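Local atomic coordinates of racemase (Pseudovibrio sp. JE062, PDB entry 3MKC), a protein that belongs to the mandelate racemase/muconate lactonizing enzyme family of the enolase superfamily and is named a racemase. Residues A[132-143]-A[329-340]. Sequence-based numbering, arbitrary orientation.
Sequences GTNKDKVHPYLT and QFAVGNAPYFEY
Val138 sets its methyl CG1 squarely over the middle of the Phe330 ring, 3.4 Å from the centroid and 2° off the ring normal, a CH-pi contact of nearly perfect centring. With CG1 anti to the carbonyl carbon (chi1 -59°), the second methyl, CG2, also touches Phe330 and comes within 3.8 Å of Phe338 CE2, so one branched side chain serves two rings. Phe338 is itself sandwiched: Pro140 CB lies over one face and Gln329 CB over the other. Thr133 OG1 and Lys135 O lie at the edge of Phe330, near its plane, where the chain bends through Thr133 and Lys135, whose polar ends bind backbone carbonyls at and just after the end of helix 319-331. Thr133 OG1 gives a hydrogen bond to Phe330 O from above the carbonyl plane and accepts one from Lys135 N, an ST turn. The extended Lys135 chain carries NZ to two carbonyls, meeting Gln329 O nearly along its C=O bond and Gly333 O from above the carbonyl plane, each at 2.8 Å. Further on, residues 141-143 and 339-340 pair as the parallel strands that close the enolase-superfamily barrel, its first strand lying beside its last. Tyr141 N binds Phe338 O at 2.9 Å, and Tyr340 N returns to Tyr141 O. Over this ladder the Tyr141 ring receives Glu339 CA on one face, 3.8 Å from its centroid, while Lys177 bonds its hydroxyl. Glu339, extended with CG anti to the backbone N (chi1 179°), reaches across at a slant to Thr143, whose OG1 donates to the anti side of OE2 across 2.5 Å; Asn315 N holds OE1.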
loop_
_atom_site.group_PDB
_atom_site.type_symbol
_atom_site.label_atom_id
_atom_site.label_comp_id
_atom_site.label_asym_id
_atom_site.label_seq_id
_atom_site.Cartn_x
_atom_site.Cartn_y
_atom_site.Cartn_z
ATOM N N GLY A 132 2.738 -9.166 -16.955
ATOM C CA GLY A 132 3.985 -9.906 -16.923
ATOM C C GLY A 132 5.124 -9.026 -16.444
ATOM O O GLY A 132 4.917 -7.865 -16.082
ATOM N N THR A 133 6.336 -9.562 -16.439
ATOM C CA THR A 133 7.473 -8.785 -15.977
ATOM C C THR A 133 8.750 -9.171 -16.688
ATOM O O THR A 133 8.841 -10.247 -17.273
ATOM C CB THR A 133 7.705 -8.989 -14.461
ATOM O OG1 THR A 133 8.790 -8.166 -14.018
ATOM C CG2 THR A 133 8.055 -10.442 -14.170
ATOM N N ASN A 134 9.733 -8.277 -16.632
ATOM C CA ASN A 134 11.039 -8.543 -17.212
ATOM C C ASN A 134 12.065 -8.519 -16.083
ATOM O O ASN A 134 13.258 -8.672 -16.316
ATOM C CB ASN A 134 11.407 -7.497 -18.267
ATOM C CG ASN A 134 10.541 -7.597 -19.505
ATOM O OD1 ASN A 134 10.243 -8.693 -19.982
ATOM N ND2 ASN A 134 10.140 -6.452 -20.039
ATOM N N LYS A 135 11.590 -8.307 -14.861
ATOM C CA LYS A 135 12.463 -8.272 -13.691
ATOM C C LYS A 135 12.595 -9.698 -13.167
ATOM O O LYS A 135 11.615 -10.430 -13.109
ATOM C CB LYS A 135 11.847 -7.384 -12.610
ATOM C CG LYS A 135 11.517 -5.980 -13.086
ATOM C CD LYS A 135 10.603 -5.234 -12.116
ATOM C CE LYS A 135 10.160 -3.901 -12.720
ATOM N NZ LYS A 135 9.181 -3.160 -11.882
ATOM N N ASP A 136 13.794 -10.118 -12.794
ATOM C CA ASP A 136 13.902 -11.471 -12.282
ATOM C C ASP A 136 13.666 -11.437 -10.768
ATOM O O ASP A 136 13.326 -12.454 -10.167
ATOM C CB ASP A 136 15.262 -12.080 -12.640
ATOM C CG ASP A 136 16.376 -11.568 -11.778
ATOM O OD1 ASP A 136 16.496 -10.333 -11.633
ATOM O OD2 ASP A 136 17.139 -12.407 -11.247
ATOM N N LYS A 137 13.809 -10.256 -10.166
ATOM C CA LYS A 137 13.591 -10.079 -8.726
ATOM C C LYS A 137 13.221 -8.640 -8.362
ATOM O O LYS A 137 13.562 -7.704 -9.082
ATOM C CB LYS A 137 14.844 -10.459 -7.937
ATOM C CG LYS A 137 15.295 -11.905 -8.108
ATOM C CD LYS A 137 15.431 -12.610 -6.762
ATOM C CE LYS A 137 16.314 -11.823 -5.800
ATOM N NZ LYS A 137 16.410 -12.470 -4.462
ATOM N N VAL A 138 12.525 -8.464 -7.244
ATOM C CA VAL A 138 12.163 -7.125 -6.789
ATOM C C VAL A 138 12.705 -6.917 -5.377
ATOM O O VAL A 138 12.890 -7.878 -4.631
ATOM C CB VAL A 138 10.632 -6.904 -6.798
ATOM C CG1 VAL A 138 10.089 -7.115 -8.205
ATOM C CG2 VAL A 138 9.954 -7.840 -5.808
ATOM N N HIS A 139 12.968 -5.662 -5.016
ATOM C CA HIS A 139 13.504 -5.337 -3.700
ATOM C C HIS A 139 12.649 -4.320 -2.977
ATOM O O HIS A 139 12.463 -3.197 -3.451
ATOM C CB HIS A 139 14.930 -4.791 -3.830
ATOM C CG HIS A 139 15.866 -5.726 -4.521
ATOM N ND1 HIS A 139 15.860 -5.907 -5.888
ATOM C CD2 HIS A 139 16.802 -6.573 -4.032
ATOM C CE1 HIS A 139 16.751 -6.827 -6.210
ATOM N NE2 HIS A 139 17.336 -7.249 -5.103
ATOM N N PRO A 140 12.116 -4.693 -1.810
ATOM C CA PRO A 140 11.282 -3.747 -1.077
ATOM C C PRO A 140 12.109 -2.944 -0.092
ATOM O O PRO A 140 13.266 -3.272 0.170
ATOM C CB PRO A 140 10.330 -4.659 -0.339
ATOM C CG PRO A 140 11.289 -5.751 0.118
ATOM C CD PRO A 140 12.131 -6.008 -1.137
ATOM N N TYR A 141 11.528 -1.870 0.424
ATOM C CA TYR A 141 12.203 -1.120 1.464
ATOM C C TYR A 141 11.333 -1.519 2.643
ATOM O O TYR A 141 10.122 -1.718 2.490
ATOM C CB TYR A 141 12.189 0.396 1.210
ATOM C CG TYR A 141 10.880 1.127 1.417
ATOM C CD1 TYR A 141 10.371 1.355 2.696
ATOM C CD2 TYR A 141 10.187 1.659 0.332
ATOM C CE1 TYR A 141 9.209 2.097 2.888
ATOM C CE2 TYR A 141 9.025 2.405 0.513
ATOM C CZ TYR A 141 8.542 2.620 1.793
ATOM O OH TYR A 141 7.394 3.349 1.975
ATOM N N LEU A 142 11.942 -1.700 3.802
ATOM C CA LEU A 142 11.171 -2.106 4.965
ATOM C C LEU A 142 10.958 -0.939 5.908
ATOM O O LEU A 142 11.898 -0.222 6.245
ATOM C CB LEU A 142 11.885 -3.245 5.698
ATOM C CG LEU A 142 12.187 -4.470 4.833
ATOM C CD1 LEU A 142 12.822 -5.553 5.699
ATOM C CD2 LEU A 142 10.907 -4.985 4.192
ATOM N N THR A 143 9.715 -0.748 6.325
ATOM C CA THR A 143 9.390 0.329 7.242
ATOM C C THR A 143 9.618 -0.171 8.660
ATOM O O THR A 143 9.042 -1.180 9.070
ATOM C CB THR A 143 7.934 0.770 7.058
ATOM O OG1 THR A 143 7.744 1.174 5.696
ATOM C CG2 THR A 143 7.609 1.934 7.977
ATOM N N GLN A 329 4.837 -4.756 -7.776
ATOM C CA GLN A 329 6.197 -4.352 -8.118
ATOM C C GLN A 329 6.756 -5.075 -9.333
ATOM O O GLN A 329 7.526 -4.502 -10.097
ATOM C CB GLN A 329 7.143 -4.536 -6.927
ATOM C CG GLN A 329 8.515 -3.896 -7.150
ATOM C CD GLN A 329 8.469 -2.372 -7.125
ATOM O OE1 GLN A 329 7.398 -1.766 -7.177
ATOM N NE2 GLN A 329 9.641 -1.746 -7.058
ATOM N N PHE A 330 6.375 -6.331 -9.524
ATOM C CA PHE A 330 6.870 -7.071 -10.677
ATOM C C PHE A 330 6.300 -6.600 -12.013
ATOM O O PHE A 330 7.044 -6.382 -12.971
ATOM C CB PHE A 330 6.576 -8.565 -10.517
ATOM C CG PHE A 330 7.686 -9.328 -9.853
ATOM C CD1 PHE A 330 8.874 -9.575 -10.536
ATOM C CD2 PHE A 330 7.559 -9.769 -8.539
ATOM C CE1 PHE A 330 9.929 -10.253 -9.916
ATOM C CE2 PHE A 330 8.607 -10.445 -7.912
ATOM C CZ PHE A 330 9.796 -10.685 -8.607
ATOM N N ALA A 331 4.986 -6.420 -12.070
ATOM C CA ALA A 331 4.344 -6.044 -13.326
ATOM C C ALA A 331 4.053 -4.564 -13.543
ATOM O O ALA A 331 4.007 -4.108 -14.684
ATOM C CB ALA A 331 3.054 -6.825 -13.479
ATOM N N VAL A 332 3.857 -3.830 -12.457
ATOM C CA VAL A 332 3.488 -2.416 -12.537
ATOM C C VAL A 332 4.520 -1.423 -12.025
ATOM O O VAL A 332 4.714 -0.364 -12.627
ATOM C CB VAL A 332 2.177 -2.175 -11.758
ATOM C CG1 VAL A 332 1.651 -0.771 -12.027
ATOM C CG2 VAL A 332 1.147 -3.233 -12.144
ATOM N N GLY A 333 5.164 -1.758 -10.909
ATOM C CA GLY A 333 6.154 -0.880 -10.302
ATOM C C GLY A 333 7.114 -0.185 -11.246
ATOM O O GLY A 333 7.634 -0.793 -12.184
ATOM N N ASN A 334 7.355 1.100 -10.995
ATOM C CA ASN A 334 8.262 1.878 -11.826
ATOM C C ASN A 334 9.415 2.447 -11.008
ATOM O O ASN A 334 10.173 3.284 -11.500
ATOM C CB ASN A 334 7.511 3.019 -12.528
ATOM C CG ASN A 334 7.128 4.149 -11.581
ATOM O OD1 ASN A 334 7.299 4.051 -10.371
ATOM N ND2 ASN A 334 6.594 5.228 -12.141
ATOM N N ALA A 335 9.549 1.977 -9.768
ATOM C CA ALA A 335 10.601 2.458 -8.877
ATOM C C ALA A 335 11.516 1.341 -8.384
ATOM O O ALA A 335 11.179 0.165 -8.484
ATOM C CB ALA A 335 9.977 3.181 -7.689
ATOM N N PRO A 336 12.691 1.700 -7.834
ATOM C CA PRO A 336 13.650 0.708 -7.329
ATOM C C PRO A 336 13.142 -0.105 -6.145
ATOM O O PRO A 336 13.572 -1.240 -5.934
ATOM C CB PRO A 336 14.861 1.555 -6.922
ATOM C CG PRO A 336 14.715 2.813 -7.718
ATOM C CD PRO A 336 13.234 3.061 -7.695
ATOM N N TYR A 337 12.250 0.487 -5.360
ATOM C CA TYR A 337 11.710 -0.180 -4.183
ATOM C C TYR A 337 10.200 0.018 -4.089
ATOM O O TYR A 337 9.605 0.746 -4.887
ATOM C CB TYR A 337 12.342 0.395 -2.912
ATOM C CG TYR A 337 13.850 0.527 -2.958
ATOM C CD1 TYR A 337 14.666 -0.602 -2.981
ATOM C CD2 TYR A 337 14.458 1.784 -2.955
ATOM C CE1 TYR A 337 16.050 -0.485 -2.998
ATOM C CE2 TYR A 337 15.846 1.914 -2.972
ATOM C CZ TYR A 337 16.634 0.773 -2.992
ATOM O OH TYR A 337 18.004 0.883 -3.001
ATOM N N PHE A 338 9.602 -0.652 -3.104
ATOM C CA PHE A 338 8.175 -0.561 -2.812
ATOM C C PHE A 338 8.038 -0.876 -1.322
ATOM O O PHE A 338 8.863 -1.613 -0.770
ATOM C CB PHE A 338 7.370 -1.538 -3.679
ATOM C CG PHE A 338 7.624 -2.988 -3.380
ATOM C CD1 PHE A 338 6.648 -3.759 -2.759
ATOM C CD2 PHE A 338 8.827 -3.585 -3.733
ATOM C CE1 PHE A 338 6.865 -5.108 -2.491
ATOM C CE2 PHE A 338 9.056 -4.939 -3.470
ATOM C CZ PHE A 338 8.072 -5.698 -2.848
ATOM N N GLU A 339 7.031 -0.311 -0.659
ATOM C CA GLU A 339 6.891 -0.548 0.774
ATOM C C GLU A 339 6.429 -1.948 1.114
ATOM O O GLU A 339 5.482 -2.469 0.524
ATOM C CB GLU A 339 5.946 0.463 1.431
ATOM C CG GLU A 339 5.760 0.213 2.930
ATOM C CD GLU A 339 5.036 1.336 3.649
ATOM O OE1 GLU A 339 4.067 1.882 3.085
ATOM O OE2 GLU A 339 5.427 1.663 4.791
ATOM N N TYR A 340 7.111 -2.542 2.086
ATOM C CA TYR A 340 6.790 -3.881 2.531
ATOM C C TYR A 340 7.035 -3.976 4.032
ATOM O O TYR A 340 7.997 -3.416 4.552
ATOM C CB TYR A 340 7.675 -4.890 1.809
ATOM C CG TYR A 340 7.183 -6.314 1.894
ATOM C CD1 TYR A 340 6.262 -6.809 0.973
ATOM C CD2 TYR A 340 7.648 -7.172 2.889
ATOM C CE1 TYR A 340 5.818 -8.128 1.037
ATOM C CE2 TYR A 340 7.211 -8.493 2.965
ATOM C CZ TYR A 340 6.299 -8.962 2.036
ATOM O OH TYR A 340 5.866 -10.258 2.107
HETATM O O HOH W 1 4.630 -5.350 -17.094
HETATM O O HOH W 2 12.081 -3.446 -6.713
#